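Local atomic coordinates of coat protein (Tobacco streak virus, PDB entry 4Y6X), a protein that forms the viral capsid by self-assembly, binds RNA and probably takes part in genome packaging and the start of viral translation. Residues T50-I55 with Y145-S150; E61-R66 with G115-Q120. One frame throughout, in Å; residues are numbered along the deposited sequence.

Contact 1: T50-I55 with Y145-S150; sequences TIVEGI and YWIAIS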
ATOM      1  N   THR A  50      -4.316  -7.556   8.687  1.00 39.06           N
ATOM      2  CA  THR A  50      -3.285  -7.556   7.674  1.00 39.07           C
ATOM      3  C   THR A  50      -3.828  -7.161   6.318  1.00 42.68           C
ATOM      4  O   THR A  50      -3.156  -6.509   5.568  1.00 39.77           O
ATOM      5  CB  THR A  50      -2.670  -8.974   7.512  1.00 47.93           C
ATOM      6  OG1 THR A  50      -2.053  -9.327   8.738  1.00 50.50           O
ATOM      7  CG2 THR A  50      -1.632  -9.072   6.380  1.00 48.91           C
ATOM      8  N   ILE A  51      -5.026  -7.619   5.966  1.00 37.65           N
ATOM      9  CA  ILE A  51      -5.591  -7.268   4.707  1.00 37.45           C
ATOM     10  C   ILE A  51      -5.735  -5.753   4.579  1.00 40.81           C
ATOM     11  O   ILE A  51      -5.499  -5.175   3.533  1.00 41.38           O
ATOM     12  CB  ILE A  51      -6.954  -7.947   4.498  1.00 35.96           C
ATOM     13  CG1 ILE A  51      -6.740  -9.431   4.221  1.00 36.96           C
ATOM     14  CG2 ILE A  51      -7.683  -7.306   3.325  1.00 39.83           C
ATOM     15  CD1 ILE A  51      -7.965 -10.289   4.373  1.00 41.27           C
ATOM     16  N   VAL A  52      -6.113  -5.113   5.669  1.00 41.67           N
ATOM     17  CA  VAL A  52      -6.379  -3.687   5.709  1.00 44.20           C
ATOM     18  C   VAL A  52      -5.141  -2.810   5.888  1.00 43.46           C
ATOM     19  O   VAL A  52      -5.151  -1.663   5.482  1.00 45.25           O
ATOM     20  CB  VAL A  52      -7.423  -3.428   6.802  1.00 45.87           C
ATOM     21  CG1 VAL A  52      -7.387  -1.989   7.294  1.00 62.14           C
ATOM     22  CG2 VAL A  52      -8.776  -3.797   6.238  1.00 46.79           C
ATOM     23  N   GLU A  53      -4.097  -3.325   6.514  1.00 52.86           N
ATOM     24  CA  GLU A  53      -2.849  -2.594   6.664  1.00 54.65           C
ATOM     25  C   GLU A  53      -2.385  -2.036   5.328  1.00 57.41           C
ATOM     26  O   GLU A  53      -2.339  -2.743   4.322  1.00 59.03           O
ATOM     27  CB  GLU A  53      -1.762  -3.509   7.269  1.00 60.25           C
ATOM     28  CG  GLU A  53      -0.427  -3.581   6.496  1.00 65.27           C
ATOM     29  CD  GLU A  53      -0.476  -4.564   5.326  1.00 66.37           C
ATOM     30  N   GLY A  54      -2.015  -0.764   5.323  1.00 60.88           N
ATOM     31  CA  GLY A  54      -1.499  -0.124   4.109  1.00 59.58           C
ATOM     32  C   GLY A  54      -2.583   0.305   3.127  1.00 60.43           C
ATOM     33  O   GLY A  54      -2.367   0.251   1.909  1.00 58.32           O
ATOM     34  N   ILE A  55      -3.734   0.752   3.653  1.00 51.43           N
ATOM     35  CA  ILE A  55      -4.766   1.373   2.848  1.00 47.34           C
ATOM     36  C   ILE A  55      -5.085   2.728   3.477  1.00 51.32           C
ATOM     37  O   ILE A  55      -5.724   2.821   4.509  1.00 56.84           O
ATOM     38  CB  ILE A  55      -6.021   0.509   2.750  1.00 44.45           C
ATOM     39  CG1 ILE A  55      -5.667  -0.853   2.141  1.00 45.73           C
ATOM     40  CG2 ILE A  55      -7.090   1.231   1.944  1.00 42.01           C
ATOM     41  CD1 ILE A  55      -6.852  -1.777   1.904  1.00 47.26           C
ATOM     42  N   TYR A 145      -6.940  -7.697  -2.963  1.00 26.84           N
ATOM     43  CA  TYR A 145      -8.087  -7.680  -2.057  1.00 27.71           C
ATOM     44  C   TYR A 145      -8.919  -6.477  -2.402  1.00 27.43           C
ATOM     45  O   TYR A 145      -8.349  -5.409  -2.684  1.00 24.40           O
ATOM     46  CB  TYR A 145      -7.617  -7.477  -0.656  1.00 29.05           C
ATOM     47  CG  TYR A 145      -6.638  -8.505  -0.150  1.00 32.04           C
ATOM     48  CD1 TYR A 145      -6.984  -9.824  -0.057  1.00 37.05           C
ATOM     49  CD2 TYR A 145      -5.372  -8.132   0.245  1.00 30.77           C
ATOM     50  CE1 TYR A 145      -6.090 -10.754   0.422  1.00 41.36           C
ATOM     51  CE2 TYR A 145      -4.457  -9.042   0.688  1.00 34.18           C
ATOM     52  CZ  TYR A 145      -4.824 -10.356   0.792  1.00 41.11           C
ATOM     53  OH  TYR A 145      -3.925 -11.257   1.286  1.00 41.37           O
ATOM     54  N   TRP A 146     -10.247  -6.639  -2.457  1.00 22.57           N
ATOM     55  CA  TRP A 146     -11.141  -5.500  -2.718  1.00 21.85           C
ATOM     56  C   TRP A 146     -12.072  -5.389  -1.516  1.00 24.03           C
ATOM     57  O   TRP A 146     -12.624  -6.376  -1.120  1.00 21.77           O
ATOM     58  CB  TRP A 146     -11.962  -5.712  -3.976  1.00 21.68           C
ATOM     59  CG  TRP A 146     -11.165  -5.557  -5.142  1.00 23.60           C
ATOM     60  CD1 TRP A 146     -10.476  -6.526  -5.782  1.00 25.11           C
ATOM     61  CD2 TRP A 146     -10.879  -4.342  -5.834  1.00 22.27           C
ATOM     62  NE1 TRP A 146      -9.784  -5.997  -6.843  1.00 25.47           N
ATOM     63  CE2 TRP A 146     -10.033  -4.665  -6.916  1.00 24.87           C
ATOM     64  CE3 TRP A 146     -11.301  -3.034  -5.689  1.00 26.95           C
ATOM     65  CZ2 TRP A 146      -9.535  -3.706  -7.816  1.00 25.22           C
ATOM     66  CZ3 TRP A 146     -10.815  -2.063  -6.592  1.00 26.76           C
ATOM     67  CH2 TRP A 146      -9.969  -2.422  -7.650  1.00 28.70           C
ATOM     68  N   ILE A 147     -12.229  -4.195  -0.968  1.00 20.74           N
ATOM     69  CA  ILE A 147     -13.026  -3.937   0.178  1.00 22.65           C
ATOM     70  C   ILE A 147     -13.939  -2.760  -0.112  1.00 22.12           C
ATOM     71  O   ILE A 147     -13.478  -1.721  -0.589  1.00 22.12           O
ATOM     72  CB  ILE A 147     -12.135  -3.633   1.360  1.00 24.84           C
ATOM     73  CG1 ILE A 147     -11.094  -4.707   1.468  1.00 30.32           C
ATOM     74  CG2 ILE A 147     -12.921  -3.598   2.642  1.00 27.76           C
ATOM     75  CD1 ILE A 147      -9.992  -4.372   2.432  1.00 35.24           C
ATOM     76  N   ALA A 148     -15.218  -2.927   0.161  1.00 18.95           N
ATOM     77  CA  ALA A 148     -16.162  -1.836   0.067  1.00 20.54           C
ATOM     78  C   ALA A 148     -16.270  -1.220   1.466  1.00 22.31           C
ATOM     79  O   ALA A 148     -16.557  -1.924   2.421  1.00 22.63           O
ATOM     80  CB  ALA A 148     -17.495  -2.317  -0.383  1.00 22.13           C
ATOM     81  N   ILE A 149     -15.999   0.095   1.536  1.00 20.83           N
ATOM     82  CA  ILE A 149     -15.996   0.843   2.751  1.00 22.22           C
ATOM     83  C   ILE A 149     -16.884   2.076   2.638  1.00 21.15           C
ATOM     84  O   ILE A 149     -17.239   2.514   1.538  1.00 19.30           O
ATOM     85  CB  ILE A 149     -14.607   1.276   3.133  1.00 21.22           C
ATOM     86  CG1 ILE A 149     -14.022   2.160   2.070  1.00 23.69           C
ATOM     87  CG2 ILE A 149     -13.732   0.052   3.384  1.00 25.45           C
ATOM     88  CD1 ILE A 149     -12.764   2.880   2.511  1.00 23.03           C
ATOM     89  N   SER A 150     -17.194   2.656   3.768  1.00 22.90           N
ATOM     90  CA  SER A 150     -17.842   3.981   3.802  1.00 25.49           C
ATOM     91  C   SER A 150     -16.970   4.990   3.089  1.00 25.48           C
ATOM     92  O   SER A 150     -15.734   4.983   3.238  1.00 25.71           O
ATOM     93  CB  SER A 150     -18.139   4.445   5.266  1.00 28.98           C
ATOM     94  OG  SER A 150     -17.087   4.158   6.172  1.00 37.45           O
TER
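The side chain of Ile51 lies across one face of the Tyr145 ring. Ile51 CG1 sits 4.0 Å from the centroid of the Tyr145 ring, 10° off the ring normal, a CH-pi contact, while the other branch reaches over the root of the ring, with CG2 of Ile51 3.8 Å from CG of Tyr145. The two side chains cross at about a right angle. Ile51 can use both branches because CG1 stands beside its backbone N (chi1 -73°) and CG2 beside its carbonyl carbon, so that they span the ring from CG toward CZ.

Two residues along the strand, Ile147 sends its extended arm (chi2 169°) to the same place. Ile147 CD1 ends among three aliphatic groups: CG2 of Ile51 at 3.8 Å, CG2 of Val52, and CD1 of Ile55 at 4.1 Å. Ile51 CG2 therefore touches both strand residues. No hydrogen bond joins the two segments, and all five residues in contact are buried.

Backbone bonds on the sheet side hold the strand residues in place: Tyr145 and Ile147 pair with Arg30 and Val28 of the neighbouring strand. Arg30 also ties down the helix end, since its NH2 is hydrogen-bonded to Thr50 O. Ile46 adds to the packing around Ile51 and Tyr145, and Ile147 also touches Phe64 and Leu67 of strand 63-73. Here the short helix 48-52 and the turn after it pack on the inward side of strand 140-150, forming part of the hydrophobic core between the two four-stranded antiparallel sheets of a viral jelly-roll beta-barrel.

Contact 2: E61-R66 with G115-Q120; sequences ETKFYR and GKLLNQ
At the edge of one four-stranded sheet of the jelly roll, strand 63-73 runs antiparallel to the end of strand 107-117, about where the latter gives way to a short, weakly bonded helix at 118-121. Phe64 N donates to Lys116 O (2.9 Å), with the donor in the plane of the carbonyl group. The return bonds are poorer: Phe64 O receives Gly115 N and Lys116 N, both weakly and with the same bent angle of 123°. The pairing is thus loose, and a water bridges the backbones farther on, lying 2.6 Å from Thr62 O and accepting from Leu118 N.

Lys116 O has a second neighbour in the Phe64 ring, whose edge, at CD1, comes within 3.3 Å of it, in the ring plane. One ring face carries the methyl CG2 of Thr62, offset toward the rim, and Phe64 CE1 meets Leu118 CB at 4.0 Å. Thr62 itself is fixed by its OG1, hydrogen-bonded to Asn59 N. Beyond the two segments, Phe64 packs against Ile149 and meets Phe48 edge-to-face, so it belongs to the barrel core.

Lys63 and Leu117 project from the other side of the sheet and lie side by side, CG of Lys63 4.0 Å from CD1 of Leu117. Next to them the Tyr65 ring approaches Gly115, CE1 of Tyr65 3.6 Å from the CA of Gly115. Tyr65 and Arg66 form a classic beta bulge opposite Ala148. The side chain of Gln120 turns back to the strand end, where Gln120 OE1 accepts Leu117 N at 3.0 Å in a nearly straight bond (168°), the donor above the carbonyl plane.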
ATOM      1  N   GLU A  61     -12.951   5.198  12.258  1.00 39.95           N
ATOM      2  CA  GLU A  61     -14.345   5.464  11.916  1.00 40.82           C
ATOM      3  C   GLU A  61     -14.844   4.724  10.644  1.00 37.54           C
ATOM      4  O   GLU A  61     -16.015   4.773  10.325  1.00 32.28           O
ATOM      5  CB  GLU A  61     -14.545   6.985  11.711  1.00 45.75           C
ATOM      6  N   THR A  62     -13.973   4.040   9.905  1.00 36.07           N
ATOM      7  CA  THR A  62     -14.424   3.412   8.669  1.00 31.72           C
ATOM      8  C   THR A  62     -15.372   2.245   8.952  1.00 27.02           C
ATOM      9  O   THR A  62     -15.058   1.407   9.747  1.00 31.58           O
ATOM     10  CB  THR A  62     -13.226   2.904   7.863  1.00 35.44           C
ATOM     11  OG1 THR A  62     -12.366   4.013   7.576  1.00 34.63           O
ATOM     12  CG2 THR A  62     -13.706   2.269   6.518  1.00 35.50           C
ATOM     13  N   LYS A  63     -16.492   2.185   8.273  1.00 25.04           N
ATOM     14  CA  LYS A  63     -17.332   1.005   8.279  1.00 28.61           C
ATOM     15  C   LYS A  63     -17.022   0.138   7.026  1.00 26.39           C
ATOM     16  O   LYS A  63     -16.771   0.658   5.959  1.00 26.88           O
ATOM     17  CB  LYS A  63     -18.781   1.422   8.279  1.00 35.28           C
ATOM     18  CG  LYS A  63     -19.210   2.119   9.567  1.00 44.65           C
ATOM     19  CD  LYS A  63     -20.644   2.636   9.453  1.00 56.55           C
ATOM     20  CE  LYS A  63     -21.005   3.641  10.538  1.00 69.36           C
ATOM     21  NZ  LYS A  63     -20.716   5.053  10.105  1.00 74.16           N
ATOM     22  N   PHE A  64     -17.092  -1.180   7.182  1.00 25.38           N
ATOM     23  CA  PHE A  64     -16.711  -2.166   6.189  1.00 24.90           C
ATOM     24  C   PHE A  64     -17.932  -2.945   5.758  1.00 25.28           C
ATOM     25  O   PHE A  64     -18.656  -3.453   6.598  1.00 24.86           O
ATOM     26  CB  PHE A  64     -15.715  -3.109   6.795  1.00 24.84           C
ATOM     27  CG  PHE A  64     -14.436  -2.489   7.089  1.00 28.49           C
ATOM     28  CD1 PHE A  64     -14.220  -1.846   8.293  1.00 30.39           C
ATOM     29  CD2 PHE A  64     -13.431  -2.485   6.138  1.00 28.37           C
ATOM     30  CE1 PHE A  64     -12.989  -1.255   8.575  1.00 33.95           C
ATOM     31  CE2 PHE A  64     -12.210  -1.868   6.395  1.00 30.42           C
ATOM     32  CZ  PHE A  64     -11.984  -1.257   7.607  1.00 35.66           C
ATOM     33  N   TYR A  65     -18.184  -2.997   4.459  1.00 23.24           N
ATOM     34  CA  TYR A  65     -19.351  -3.677   3.935  1.00 24.46           C
ATOM     35  C   TYR A  65     -19.105  -4.987   3.191  1.00 25.74           C
ATOM     36  O   TYR A  65     -19.879  -5.905   3.339  1.00 27.65           O
ATOM     37  CB  TYR A  65     -20.099  -2.752   3.031  1.00 24.11           C
ATOM     38  CG  TYR A  65     -20.622  -1.563   3.821  1.00 29.81           C
ATOM     39  CD1 TYR A  65     -21.840  -1.640   4.537  1.00 33.97           C
ATOM     40  CD2 TYR A  65     -19.885  -0.415   3.929  1.00 27.44           C
ATOM     41  CE1 TYR A  65     -22.323  -0.522   5.277  1.00 33.70           C
ATOM     42  CE2 TYR A  65     -20.336   0.690   4.636  1.00 32.61           C
ATOM     43  CZ  TYR A  65     -21.562   0.639   5.303  1.00 35.93           C
ATOM     44  OH  TYR A  65     -21.979   1.733   5.981  1.00 34.23           O
ATOM     45  N   ARG A  66     -18.028  -5.102   2.428  1.00 24.29           N
ATOM     46  CA  ARG A  66     -17.782  -6.329   1.634  1.00 25.80           C
ATOM     47  C   ARG A  66     -16.304  -6.534   1.531  1.00 23.40           C
ATOM     48  O   ARG A  66     -15.545  -5.569   1.377  1.00 24.11           O
ATOM     49  CB  ARG A  66     -18.312  -6.159   0.210  1.00 28.34           C
ATOM     50  CG  ARG A  66     -19.784  -5.896   0.139  1.00 35.46           C
ATOM     51  CD  ARG A  66     -20.316  -5.685  -1.272  1.00 36.21           C
ATOM     52  NE  ARG A  66     -20.237  -6.876  -2.094  1.00 36.14           N
ATOM     53  CZ  ARG A  66     -20.600  -6.902  -3.385  1.00 40.20           C
ATOM     54  NH1 ARG A  66     -21.034  -5.788  -3.992  1.00 41.59           N
ATOM     55  NH2 ARG A  66     -20.480  -8.015  -4.100  1.00 37.97           N
ATOM     56  N   GLY A 115     -21.329  -3.751   7.735  1.00 44.94           N
ATOM     57  CA  GLY A 115     -21.240  -2.353   8.153  1.00 36.09           C
ATOM     58  C   GLY A 115     -20.474  -2.152   9.440  1.00 37.02           C
ATOM     59  O   GLY A 115     -20.657  -1.157  10.109  1.00 43.41           O
ATOM     60  N   LYS A 116     -19.599  -3.081   9.797  1.00 36.09           N
ATOM     61  CA  LYS A 116     -18.927  -3.031  11.071  1.00 33.72           C
ATOM     62  C   LYS A 116     -17.648  -2.197  11.003  1.00 37.98           C
ATOM     63  O   LYS A 116     -17.074  -1.998   9.917  1.00 30.94           O
ATOM     64  CB  LYS A 116     -18.584  -4.446  11.526  1.00 39.27           C
ATOM     65  CG  LYS A 116     -19.800  -5.378  11.779  1.00 42.10           C
ATOM     66  CD  LYS A 116     -19.257  -6.715  12.279  1.00 50.10           C
ATOM     67  CE  LYS A 116     -20.288  -7.813  12.513  1.00 55.76           C
ATOM     68  NZ  LYS A 116     -21.673  -7.327  12.694  1.00 59.31           N
ATOM     69  N   LEU A 117     -17.158  -1.794  12.170  1.00 38.01           N
ATOM     70  CA  LEU A 117     -15.879  -1.098  12.302  1.00 41.45           C
ATOM     71  C   LEU A 117     -14.767  -2.095  12.455  1.00 37.57           C
ATOM     72  O   LEU A 117     -14.984  -3.271  12.776  1.00 35.00           O
ATOM     73  CB  LEU A 117     -15.868  -0.193  13.521  1.00 45.61           C
ATOM     74  CG  LEU A 117     -16.627   1.155  13.454  1.00 55.06           C
ATOM     75  CD1 LEU A 117     -18.105   0.945  13.250  1.00 55.34           C
ATOM     76  CD2 LEU A 117     -16.407   2.001  14.707  1.00 60.73           C
ATOM     77  N   LEU A 118     -13.548  -1.630  12.234  1.00 36.64           N
ATOM     78  CA  LEU A 118     -12.361  -2.487  12.317  1.00 43.06           C
ATOM     79  C   LEU A 118     -12.216  -3.218  13.651  1.00 47.36           C
ATOM     80  O   LEU A 118     -11.906  -4.417  13.666  1.00 42.44           O
ATOM     81  CB  LEU A 118     -11.085  -1.697  12.009  1.00 45.26           C
ATOM     82  CG  LEU A 118      -9.796  -2.545  11.927  1.00 54.20           C
ATOM     83  CD1 LEU A 118      -9.920  -3.721  10.945  1.00 57.44           C
ATOM     84  CD2 LEU A 118      -8.612  -1.669  11.557  1.00 58.01           C
ATOM     85  N   ASN A 119     -12.477  -2.541  14.761  1.00 47.96           N
ATOM     86  CA  ASN A 119     -12.343  -3.184  16.059  1.00 53.20           C
ATOM     87  C   ASN A 119     -13.297  -4.363  16.231  1.00 54.17           C
ATOM     88  O   ASN A 119     -13.034  -5.236  17.056  1.00 53.08           O
ATOM     89  CB  ASN A 119     -12.473  -2.183  17.238  1.00 59.01           C
ATOM     90  CG  ASN A 119     -13.752  -1.358  17.188  1.00 64.03           C
ATOM     91  OD1 ASN A 119     -14.857  -1.889  17.184  1.00 71.72           O
ATOM     92  ND2 ASN A 119     -13.597  -0.043  17.161  1.00 72.10           N
ATOM     93  N   GLN A 120     -14.391  -4.395  15.468  1.00 49.68           N
ATOM     94  CA  GLN A 120     -15.312  -5.535  15.481  1.00 46.68           C
ATOM     95  C   GLN A 120     -14.934  -6.665  14.499  1.00 49.94           C
ATOM     96  O   GLN A 120     -15.484  -7.750  14.589  1.00 55.93           O
ATOM     97  CB  GLN A 120     -16.719  -5.079  15.142  1.00 48.69           C
ATOM     98  CG  GLN A 120     -17.425  -4.183  16.124  1.00 56.14           C
ATOM     99  CD  GLN A 120     -18.581  -3.484  15.442  1.00 60.51           C
ATOM    100  OE1 GLN A 120     -18.394  -2.478  14.769  1.00 53.46           O
ATOM    101  NE2 GLN A 120     -19.784  -4.042  15.575  1.00 65.36           N
TER
HETATM  102  O   HOH W   1     -13.216   1.029  11.559  1.00 32.61           O

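Overall arrangement
Strands 140-150 and 63-73 are neighbours in one antiparallel sheet, which brings the centres of contacts 1 and 2 to about 10 Å from each other. Direct backbone bonds are probable between them: Ala148 O lies 2.8 Å from Tyr65 N, and Ala148 N lies 2.9 Å from Arg66 O. Phe64 of contact 2 also touches Val52 of contact 1, linking the two through the core. Along the chain, contact 2 is nested inside the loop that contact 1 closes. Contact 1 lies deep in the barrel, whereas contact 2 is at the sheet's margin. On strand 140-150, Trp146 packs edge-to-face against Phe161 of the second subunit of the domain-swapped dimer.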